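Local coordinates for ABM domain-containing protein (Deinococcus radiodurans, PDB 3E8O) that is probably an antibiotic biosynthesis monooxygenase of the dimeric alpha-beta barrel type, with no established substrate, at residues T18-H23 against I106-A111; L54-S59 against I70-D75; L26-E31 against L99-L104. All coordinates share one frame; numbering follows the deposited sequence. Where two conformers were deposited one is given.

Interaction 1: residues T18-H23 against I106-A111; sequences TMVISH and ITAYEA
Ile21 and Tyr109 face each other in the antiparallel sheet of a ferredoxin-like fold, where strand 20-27 lies beside strand 105-110, the outermost strand on that side within the chain. The two short strands run at 159° to each other. Ile21 and Tyr109 form a hydrogen-bonded pair: Ile21 N reaches Tyr109 O at 2.9 Å, while the return bond from Tyr109 N to Ile21 O is more bent, 144° at the hydrogen. His23 and Thr107 make the next such pair, and Ala111 N carries the pattern on to Met19 O at 2.8 Å. In the intervening non-hydrogen-bonded pairs the CA atoms come closer, and CA-H groups point at carbonyls; Ala108 CA lies 3.2 Å from Ile21 O.

Side chains alternate between two quite different surroundings. Val20, Ser22, Ala108 and Glu110 share one face, where Leu77 and Met80 of helix 77-84 pack. There Val20 CG1, anti to its backbone N (chi1 -179°), extends to Ala108 CB at 3.9 Å; the small alanine suits a place that both Val20 and Met80 approach. Ile21, His23, Thr107 and Tyr109 occupy the other face, toward the second subunit. Isoleucine suits its place there because CD1 reaches Ala111 CB, 3.9 Å away, while the side chain also packs on Tyr109 of the second subunit. The His23 ring meets His73 of that subunit edge-to-face, and Ile106 to Ala108 pair with one of its strands, extending the sheet across the dimer.

Water also joins the two segments at the Thr18 end. One molecule links Thr18 O to Glu110 OE2, and another accepts from Met19 N and donates to Ala111 O, with 2.7 Å between the water and Ala111 O.

Interaction 2: residues L54-S59 against I70-D75; sequences LLYLVS and ITEHWD
Ile70 meets Tyr56 in the beta hairpin of strands 53-61 and 67-74: its CG2 touches Tyr56 CZ at 3.6 Å. Thr71 and Leu57 then form a hydrogen-bonded pair with two nearly straight bonds, and Thr71 OG1 shares a water with Ser59 OG. Glu72, its chain extended beyond CG (chi2 173°), lies alongside the Tyr56 ring with CD 3.3 Å from Tyr56 CE2, the carboxylate and ring planes 41° apart. His73 O accepts from both Leu54 N and Leu55 N, the mark of a classic beta bulge, at 2.8 Å from Leu54 N and 3.2 Å from Leu55 N. A branched leucine suits position 55, since its CD2 can sit over the centre of the His73 ring in a CH-pi contact, 3.7 Å from the centroid. Trp74 gives NE1 to Glu72 OE1 at 2.8 Å, with the acceptor almost in the indole plane. Asp75 follows the strand, its CA against Leu54 CD1.

Trp74 thus fixes one oxygen of a buried carboxylate, while Tyr56 OH hydrogen-bonds to an unidentified molecule, probably from the crystallisation liquor, that Glu72 OE2 also approaches. These polar groups, with Ile70 CG2 beside the tyrosine, are consistent with a pocket, though not proof of a substrate site.

Interaction 3: residues L26-E31 against L99-L104; sequences LSASAE and LNVTDL
Leu26 and Ser27, at the end of strand 20-27, meet Val101, Asp103 and Leu104 in the loop that leads from helix 87-98 into strand 105-110. The Leu26 side chain can be followed outward. Its CB lies against the loop, 4.0 Å from Leu104 CD1, with Asp103 OD1 also nearby. CG stands between the backbone N and the carbonyl carbon (chi1 66°), and from it the two methyls part company. CD1 reaches Val101 CG1 at 4.0 Å, the two side chains crossing obliquely, whereas CD2 packs on Ile70 CG1 of strand 67-74. A leucine suits this place because its forked end can fill in against loop and sheet together.

Next to this apolar contact, Asp103 grips Ser27 through both carboxylate oxygens. OD1 accepts from Ser27 N at 2.8 Å, and OD2 accepts a hydrogen bond from Ser27 OG at 2.6 Å. Both donors arrive on the syn side, 19° out of the carboxylate plane. A carboxylate suits this place because its two oxygens can take the strand N-H of Ser27 and its hydroxyl at once, and the second bond would limit rotation of the group.

Farther on, Ala28 CB meets Val101 CG2 at 4.1 Å. Two waters fill in for direct backbone pairing: one links Ser27 O to Thr102 N, the other Leu99 O to Ser29 N. Asn100, with its positive phi, is the C-prime residue of the Schellman motif ending helix 87-98, and turns the chain into this loop. Leu36 of helix 33-47 and Leu96 of helix 87-98 both pack on Leu26 and Val101, while the backbones of Leu26 and Phe68, in strand 67-74, are hydrogen-bonded, so the contact sits where two helices meet the end of the sheet.

In the fold
From the N terminus, segment 18-23, running into strand 20-27, opens interaction 1, and 26-31, at the strand's end, opens interaction 3. Helix 33-47 follows, and the hairpin of interaction 2 opens and closes between 54-59 and 70-75. After helices 77-84 and 87-98, segment 99-104 closes interaction 3, and 106-111 closes interaction 1. The three loops therefore nest without crossing, the hairpin innermost. Ser22 N to Glu72 O, probably a hydrogen bond, joins interactions 1 and 2 within the sheet, and Ile70 packs on Leu104 between interactions 2 and 3. Interactions 1 and 3 lie on opposite sides of the chain's centre; 1 and 2 touch the second subunit.

Interaction 1: residues T18-H23 against I106-A111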
loop_
_atom_site.group_PDB
_atom_site.type_symbol
_atom_site.label_atom_id
_atom_site.label_comp_id
_atom_site.label_asym_id
_atom_site.label_seq_id
_atom_site.Cartn_x
_atom_site.Cartn_y
_atom_site.Cartn_z
ATOM N N THR A 18 18.245 -6.787 -7.059
ATOM C CA THR A 18 16.765 -6.934 -7.317
ATOM C C THR A 18 15.980 -6.167 -6.257
ATOM O O THR A 18 16.201 -6.364 -5.066
ATOM C CB THR A 18 16.304 -8.416 -7.298
ATOM O OG1 THR A 18 17.074 -9.188 -8.247
ATOM C CG2 THR A 18 14.764 -8.521 -7.598
HETATM N N MSE A 19 15.100 -5.267 -6.725
HETATM C CA MSE A 19 14.271 -4.461 -5.808
HETATM C C MSE A 19 13.401 -5.400 -5.021
HETATM O O MSE A 19 13.030 -6.482 -5.487
HETATM C CB MSE A 19 13.394 -3.442 -6.521
HETATM C CG MSE A 19 12.761 -2.392 -5.619
HETATM SE SE MSE A 19 11.669 -1.040 -6.547
HETATM C CE MSE A 19 10.066 -2.054 -6.660
ATOM N N VAL A 20 13.090 -4.988 -3.817
ATOM C CA VAL A 20 12.250 -5.785 -2.905
ATOM C C VAL A 20 11.062 -4.939 -2.475
ATOM O O VAL A 20 11.212 -3.765 -2.115
ATOM C CB VAL A 20 13.024 -6.199 -1.637
ATOM C CG1 VAL A 20 12.174 -7.038 -0.698
ATOM C CG2 VAL A 20 14.301 -6.947 -2.048
ATOM N N ILE A 21 9.890 -5.552 -2.510
ATOM C CA ILE A 21 8.653 -4.919 -2.067
ATOM C C ILE A 21 8.222 -5.551 -0.775
ATOM O O ILE A 21 8.170 -6.772 -0.676
ATOM C CB ILE A 21 7.559 -5.133 -3.090
ATOM C CG1 ILE A 21 7.896 -4.405 -4.407
ATOM C CG2 ILE A 21 6.200 -4.728 -2.494
ATOM C CD1 ILE A 21 6.917 -4.751 -5.558
ATOM N N SER A 22 7.941 -4.718 0.217
ATOM C CA SER A 22 7.376 -5.191 1.509
ATOM C C SER A 22 5.935 -4.725 1.638
ATOM O O SER A 22 5.607 -3.571 1.310
ATOM C CB SER A 22 8.169 -4.591 2.672
ATOM O OG SER A 22 7.897 -5.211 3.922
ATOM N N HIS A 23 5.076 -5.606 2.141
ATOM C CA HIS A 23 3.655 -5.314 2.426
ATOM C C HIS A 23 3.359 -5.700 3.857
ATOM O O HIS A 23 3.578 -6.845 4.269
ATOM C CB HIS A 23 2.748 -6.082 1.456
ATOM C CG HIS A 23 1.289 -5.938 1.735
ATOM N ND1 HIS A 23 0.637 -4.733 1.620
ATOM C CD2 HIS A 23 0.378 -6.821 2.227
ATOM C CE1 HIS A 23 -0.636 -4.899 1.954
ATOM N NE2 HIS A 23 -0.816 -6.162 2.322
ATOM N N ILE A 106 4.334 -8.569 8.315
ATOM C CA ILE A 106 5.048 -8.051 7.137
ATOM C C ILE A 106 5.635 -9.194 6.339
ATOM O O ILE A 106 6.241 -10.105 6.899
ATOM C CB ILE A 106 6.194 -7.097 7.565
ATOM C CG1 ILE A 106 5.707 -5.915 8.427
ATOM C CG2 ILE A 106 6.964 -6.544 6.344
ATOM C CD1 ILE A 106 6.854 -5.007 8.941
ATOM N N THR A 107 5.367 -9.146 5.047
ATOM C CA THR A 107 5.904 -10.128 4.067
ATOM C C THR A 107 6.540 -9.314 2.944
ATOM O O THR A 107 5.995 -8.325 2.532
ATOM C CB THR A 107 4.790 -11.062 3.524
ATOM O OG1 THR A 107 4.023 -11.546 4.634
ATOM C CG2 THR A 107 5.411 -12.216 2.680
ATOM N N ALA A 108 7.689 -9.768 2.493
ATOM C CA ALA A 108 8.451 -9.116 1.415
ATOM C C ALA A 108 8.560 -10.060 0.235
ATOM O O ALA A 108 8.465 -11.278 0.381
ATOM C CB ALA A 108 9.822 -8.674 1.891
ATOM N N TYR A 109 8.850 -9.465 -0.918
ATOM C CA TYR A 109 8.944 -10.212 -2.184
ATOM C C TYR A 109 9.951 -9.526 -3.077
ATOM O O TYR A 109 9.924 -8.315 -3.216
ATOM C CB TYR A 109 7.594 -10.218 -2.959
ATOM C CG TYR A 109 6.402 -10.631 -2.137
ATOM C CD1 TYR A 109 5.726 -9.714 -1.342
ATOM C CD2 TYR A 109 5.942 -11.927 -2.159
ATOM C CE1 TYR A 109 4.650 -10.085 -0.567
ATOM C CE2 TYR A 109 4.868 -12.307 -1.380
ATOM C CZ TYR A 109 4.227 -11.387 -0.576
ATOM O OH TYR A 109 3.137 -11.797 0.173
ATOM N N GLU A 110 10.865 -10.293 -3.652
ATOM C CA GLU A 110 11.735 -9.745 -4.695
ATOM C C GLU A 110 10.847 -9.451 -5.889
ATOM O O GLU A 110 9.935 -10.208 -6.246
ATOM C CB GLU A 110 12.859 -10.703 -5.058
ATOM C CG GLU A 110 13.854 -10.752 -3.922
ATOM C CD GLU A 110 15.150 -11.438 -4.255
ATOM O OE1 GLU A 110 15.098 -12.652 -4.487
ATOM O OE2 GLU A 110 16.212 -10.774 -4.257
ATOM N N ALA A 111 11.129 -8.326 -6.511
ATOM C CA ALA A 111 10.343 -7.799 -7.628
ATOM C C ALA A 111 11.101 -7.863 -8.923
ATOM O O ALA A 111 12.292 -7.627 -8.963
ATOM C CB ALA A 111 9.954 -6.320 -7.334
HETATM O O HOH W 1 17.512 -8.239 -3.499
HETATM O O HOH W 2 14.095 -5.694 -9.328
HETATM O O HOH W 3 2.093 -9.146 4.515
#

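Interaction 2: residues L54-S59 against I70-D75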
loop_
_atom_site.group_PDB
_atom_site.type_symbol
_atom_site.label_atom_id
_atom_site.label_comp_id
_atom_site.label_asym_id
_atom_site.label_seq_id
_atom_site.Cartn_x
_atom_site.Cartn_y
_atom_site.Cartn_z
ATOM N N LEU A 54 13.635 3.175 -1.191
ATOM C CA LEU A 54 13.097 3.823 -2.394
ATOM C C LEU A 54 11.666 4.313 -2.200
ATOM O O LEU A 54 11.221 5.227 -2.859
ATOM C CB LEU A 54 13.174 2.886 -3.571
ATOM C CG LEU A 54 14.563 2.345 -3.932
ATOM C CD1 LEU A 54 14.523 1.258 -4.978
ATOM C CD2 LEU A 54 15.490 3.519 -4.329
ATOM N N LEU A 55 10.971 3.709 -1.259
ATOM C CA LEU A 55 9.581 4.077 -0.959
ATOM C C LEU A 55 9.231 3.564 0.429
ATOM O O LEU A 55 9.566 2.443 0.785
ATOM C CB LEU A 55 8.609 3.425 -1.935
ATOM C CG LEU A 55 7.145 3.876 -1.831
ATOM C CD1 LEU A 55 6.959 5.326 -2.270
ATOM C CD2 LEU A 55 6.274 2.930 -2.652
ATOM N N TYR A 56 8.553 4.382 1.197
ATOM C CA TYR A 56 8.005 3.963 2.509
ATOM C C TYR A 56 6.762 4.791 2.769
ATOM O O TYR A 56 6.829 5.977 3.034
ATOM C CB TYR A 56 9.029 4.144 3.625
ATOM C CG TYR A 56 8.704 3.366 4.877
ATOM C CD1 TYR A 56 7.766 3.802 5.761
ATOM C CD2 TYR A 56 9.423 2.237 5.221
ATOM C CE1 TYR A 56 7.475 3.095 6.910
ATOM C CE2 TYR A 56 9.162 1.546 6.365
ATOM C CZ TYR A 56 8.192 1.976 7.227
ATOM O OH TYR A 56 7.859 1.334 8.397
ATOM N N LEU A 57 5.625 4.146 2.625
ATOM C CA LEU A 57 4.322 4.761 2.817
ATOM C C LEU A 57 3.536 4.045 3.913
ATOM O O LEU A 57 3.526 2.819 4.023
ATOM C CB LEU A 57 3.481 4.665 1.535
ATOM C CG LEU A 57 4.015 5.310 0.285
ATOM C CD1 LEU A 57 3.143 4.934 -0.933
ATOM C CD2 LEU A 57 4.126 6.800 0.453
ATOM N N VAL A 58 2.886 4.860 4.732
ATOM C CA VAL A 58 2.012 4.372 5.765
ATOM C C VAL A 58 0.620 4.922 5.471
ATOM O O VAL A 58 0.461 6.113 5.173
ATOM C CB VAL A 58 2.490 4.733 7.167
ATOM C CG1 VAL A 58 3.795 3.987 7.500
ATOM C CG2 VAL A 58 2.690 6.302 7.433
ATOM N N SER A 59 -0.377 4.045 5.457
ATOM C CA SER A 59 -1.730 4.428 4.993
ATOM C C SER A 59 -2.801 3.718 5.787
ATOM O O SER A 59 -2.550 2.723 6.450
ATOM C CB SER A 59 -1.853 4.175 3.472
ATOM O OG SER A 59 -1.721 2.787 3.144
ATOM N N ILE A 70 1.623 -0.716 5.543
ATOM C CA ILE A 70 2.985 -0.250 5.430
ATOM C C ILE A 70 3.501 -0.799 4.098
ATOM O O ILE A 70 3.615 -2.021 3.905
ATOM C CB ILE A 70 3.912 -0.681 6.577
ATOM C CG1 ILE A 70 3.344 -0.378 7.970
ATOM C CG2 ILE A 70 5.269 -0.044 6.400
ATOM C CD1 ILE A 70 4.191 -0.860 9.119
ATOM N N THR A 71 3.822 0.103 3.178
ATOM C CA THR A 71 4.272 -0.209 1.822
ATOM C C THR A 71 5.703 0.257 1.660
ATOM O O THR A 71 6.002 1.424 1.860
ATOM C CB THR A 71 3.363 0.472 0.809
ATOM O OG1 THR A 71 2.017 0.072 1.054
ATOM C CG2 THR A 71 3.769 0.190 -0.646
ATOM N N GLU A 72 6.594 -0.678 1.326
ATOM C CA GLU A 72 8.010 -0.313 1.220
ATOM C C GLU A 72 8.639 -0.887 -0.028
ATOM O O GLU A 72 8.354 -2.003 -0.397
ATOM C CB GLU A 72 8.834 -0.852 2.433
ATOM C CG GLU A 72 8.152 -0.767 3.774
ATOM C CD GLU A 72 8.857 -1.428 4.926
ATOM O OE1 GLU A 72 10.111 -1.483 4.917
ATOM O OE2 GLU A 72 8.149 -1.852 5.889
ATOM N N HIS A 73 9.530 -0.104 -0.626
ATOM C CA HIS A 73 10.381 -0.573 -1.723
ATOM C C HIS A 73 11.822 -0.333 -1.326
ATOM O O HIS A 73 12.183 0.760 -0.924
ATOM C CB HIS A 73 10.118 0.157 -3.048
ATOM C CG HIS A 73 8.758 -0.046 -3.599
ATOM N ND1 HIS A 73 8.347 0.612 -4.737
ATOM C CD2 HIS A 73 7.705 -0.792 -3.178
ATOM C CE1 HIS A 73 7.103 0.245 -5.008
ATOM N NE2 HIS A 73 6.687 -0.593 -4.075
ATOM N N TRP A 74 12.616 -1.391 -1.372
ATOM C CA TRP A 74 14.053 -1.384 -1.015
ATOM C C TRP A 74 14.878 -1.752 -2.214
ATOM O O TRP A 74 14.524 -2.627 -3.000
ATOM C CB TRP A 74 14.315 -2.386 0.132
ATOM C CG TRP A 74 13.704 -1.928 1.433
ATOM C CD1 TRP A 74 12.476 -2.270 1.926
ATOM C CD2 TRP A 74 14.256 -0.982 2.350
ATOM N NE1 TRP A 74 12.218 -1.567 3.078
ATOM C CE2 TRP A 74 13.303 -0.782 3.373
ATOM C CE3 TRP A 74 15.461 -0.270 2.400
ATOM C CZ2 TRP A 74 13.506 0.092 4.412
ATOM C CZ3 TRP A 74 15.652 0.599 3.448
ATOM C CH2 TRP A 74 14.695 0.775 4.422
ATOM N N ASP A 75 16.046 -1.143 -2.320
ATOM C CA ASP A 75 16.900 -1.381 -3.486
ATOM C C ASP A 75 17.306 -2.830 -3.604
ATOM O O ASP A 75 17.445 -3.360 -4.670
ATOM C CB ASP A 75 18.140 -0.504 -3.427
ATOM C CG ASP A 75 18.969 -0.653 -4.634
ATOM O OD1 ASP A 75 18.521 -0.206 -5.715
ATOM O OD2 ASP A 75 20.031 -1.298 -4.506
HETATM O O HOH W 4 0.930 2.013 2.715
#

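Interaction 3: residues L26-E31 against L99-L104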
loop_
_atom_site.group_PDB
_atom_site.type_symbol
_atom_site.label_atom_id
_atom_site.label_comp_id
_atom_site.label_asym_id
_atom_site.label_seq_id
_atom_site.Cartn_x
_atom_site.Cartn_y
_atom_site.Cartn_z
ATOM N N LEU A 26 -1.432 -3.965 9.961
ATOM C CA LEU A 26 -1.562 -3.854 11.426
ATOM C C LEU A 26 -2.799 -3.047 11.750
ATOM O O LEU A 26 -3.282 -2.291 10.891
ATOM C CB LEU A 26 -0.349 -3.215 12.093
ATOM C CG LEU A 26 -0.009 -1.751 11.820
ATOM C CD1 LEU A 26 1.048 -1.290 12.859
ATOM C CD2 LEU A 26 0.425 -1.474 10.352
ATOM N N SER A 27 -3.324 -3.204 12.964
ATOM C CA SER A 27 -4.500 -2.423 13.353
ATOM C C SER A 27 -4.435 -2.039 14.802
ATOM O O SER A 27 -3.722 -2.644 15.586
ATOM C CB SER A 27 -5.798 -3.201 13.071
ATOM O OG SER A 27 -5.965 -4.265 13.987
ATOM N N ALA A 28 -5.211 -1.027 15.149
ATOM C CA ALA A 28 -5.312 -0.574 16.534
ATOM C C ALA A 28 -6.774 -0.448 16.912
ATOM O O ALA A 28 -7.648 -0.198 16.076
ATOM C CB ALA A 28 -4.593 0.786 16.728
ATOM N N SER A 29 -7.011 -0.566 18.209
ATOM C CA SER A 29 -8.328 -0.307 18.761
ATOM C C SER A 29 -8.636 1.175 18.631
ATOM O O SER A 29 -7.765 2.008 18.419
ATOM C CB SER A 29 -8.341 -0.676 20.248
ATOM O OG SER A 29 -7.570 0.241 20.982
ATOM N N ALA A 30 -9.902 1.524 18.799
ATOM C CA ALA A 30 -10.324 2.925 18.702
ATOM C C ALA A 30 -9.532 3.801 19.651
ATOM O O ALA A 30 -9.158 4.925 19.314
ATOM C CB ALA A 30 -11.860 3.054 18.966
ATOM N N GLU A 31 -9.263 3.251 20.821
ATOM C CA GLU A 31 -8.543 3.952 21.868
ATOM C C GLU A 31 -7.112 4.323 21.535
ATOM O O GLU A 31 -6.596 5.328 22.001
ATOM C CB GLU A 31 -8.524 3.102 23.158
ATOM C CG GLU A 31 -7.725 3.679 24.260
ATOM C CD GLU A 31 -7.621 2.734 25.463
ATOM O OE1 GLU A 31 -7.997 1.536 25.327
ATOM O OE2 GLU A 31 -7.150 3.193 26.538
ATOM N N LEU A 99 0.737 -0.086 22.736
ATOM C CA LEU A 99 -0.508 0.349 22.137
ATOM C C LEU A 99 -1.433 -0.870 21.942
ATOM O O LEU A 99 -2.514 -0.788 21.317
ATOM C CB LEU A 99 -0.248 1.057 20.781
ATOM C CG LEU A 99 0.551 2.357 20.794
ATOM C CD1 LEU A 99 0.702 2.851 19.361
ATOM C CD2 LEU A 99 -0.158 3.396 21.671
ATOM N N ASN A 100 -0.967 -1.993 22.478
ATOM C CA ASN A 100 -1.619 -3.316 22.332
ATOM C C ASN A 100 -1.934 -3.634 20.889
ATOM O O ASN A 100 -2.978 -4.227 20.550
ATOM C CB ASN A 100 -2.895 -3.489 23.174
ATOM C CG ASN A 100 -3.315 -4.986 23.344
ATOM O OD1 ASN A 100 -2.478 -5.937 23.501
ATOM N ND2 ASN A 100 -4.624 -5.193 23.333
ATOM N N VAL A 101 -1.002 -3.214 20.033
ATOM C CA VAL A 101 -1.064 -3.576 18.601
ATOM C C VAL A 101 -0.311 -4.877 18.466
ATOM O O VAL A 101 0.907 -4.909 18.606
ATOM C CB VAL A 101 -0.432 -2.516 17.692
ATOM C CG1 VAL A 101 -0.318 -3.046 16.236
ATOM C CG2 VAL A 101 -1.219 -1.206 17.811
ATOM N N THR A 102 -1.049 -5.949 18.221
ATOM C CA THR A 102 -0.480 -7.295 18.244
ATOM C C THR A 102 -0.585 -8.029 16.939
ATOM O O THR A 102 -0.132 -9.174 16.849
ATOM C CB THR A 102 -1.181 -8.184 19.287
ATOM O OG1 THR A 102 -2.557 -8.331 18.939
ATOM C CG2 THR A 102 -1.042 -7.575 20.657
ATOM N N ASP A 103 -1.041 -7.351 15.893
ATOM C CA ASP A 103 -1.299 -8.034 14.622
ATOM C C ASP A 103 -0.415 -7.570 13.486
ATOM O O ASP A 103 -0.726 -7.777 12.308
ATOM C CB ASP A 103 -2.773 -7.936 14.211
ATOM C CG ASP A 103 -3.231 -6.521 13.974
ATOM O OD1 ASP A 103 -2.442 -5.583 14.202
ATOM O OD2 ASP A 103 -4.421 -6.355 13.610
ATOM N N LEU A 104 0.686 -6.916 13.783
ATOM C CA LEU A 104 1.549 -6.531 12.676
ATOM C C LEU A 104 2.106 -7.751 11.965
ATOM O O LEU A 104 2.710 -8.621 12.577
ATOM C CB LEU A 104 2.732 -5.690 13.185
ATOM C CG LEU A 104 3.825 -5.274 12.180
ATOM C CD1 LEU A 104 3.317 -4.456 11.017
ATOM C CD2 LEU A 104 5.012 -4.558 12.857
HETATM O O HOH W 5 -3.725 -5.245 17.034
HETATM O O HOH W 6 -4.836 -1.420 19.951
#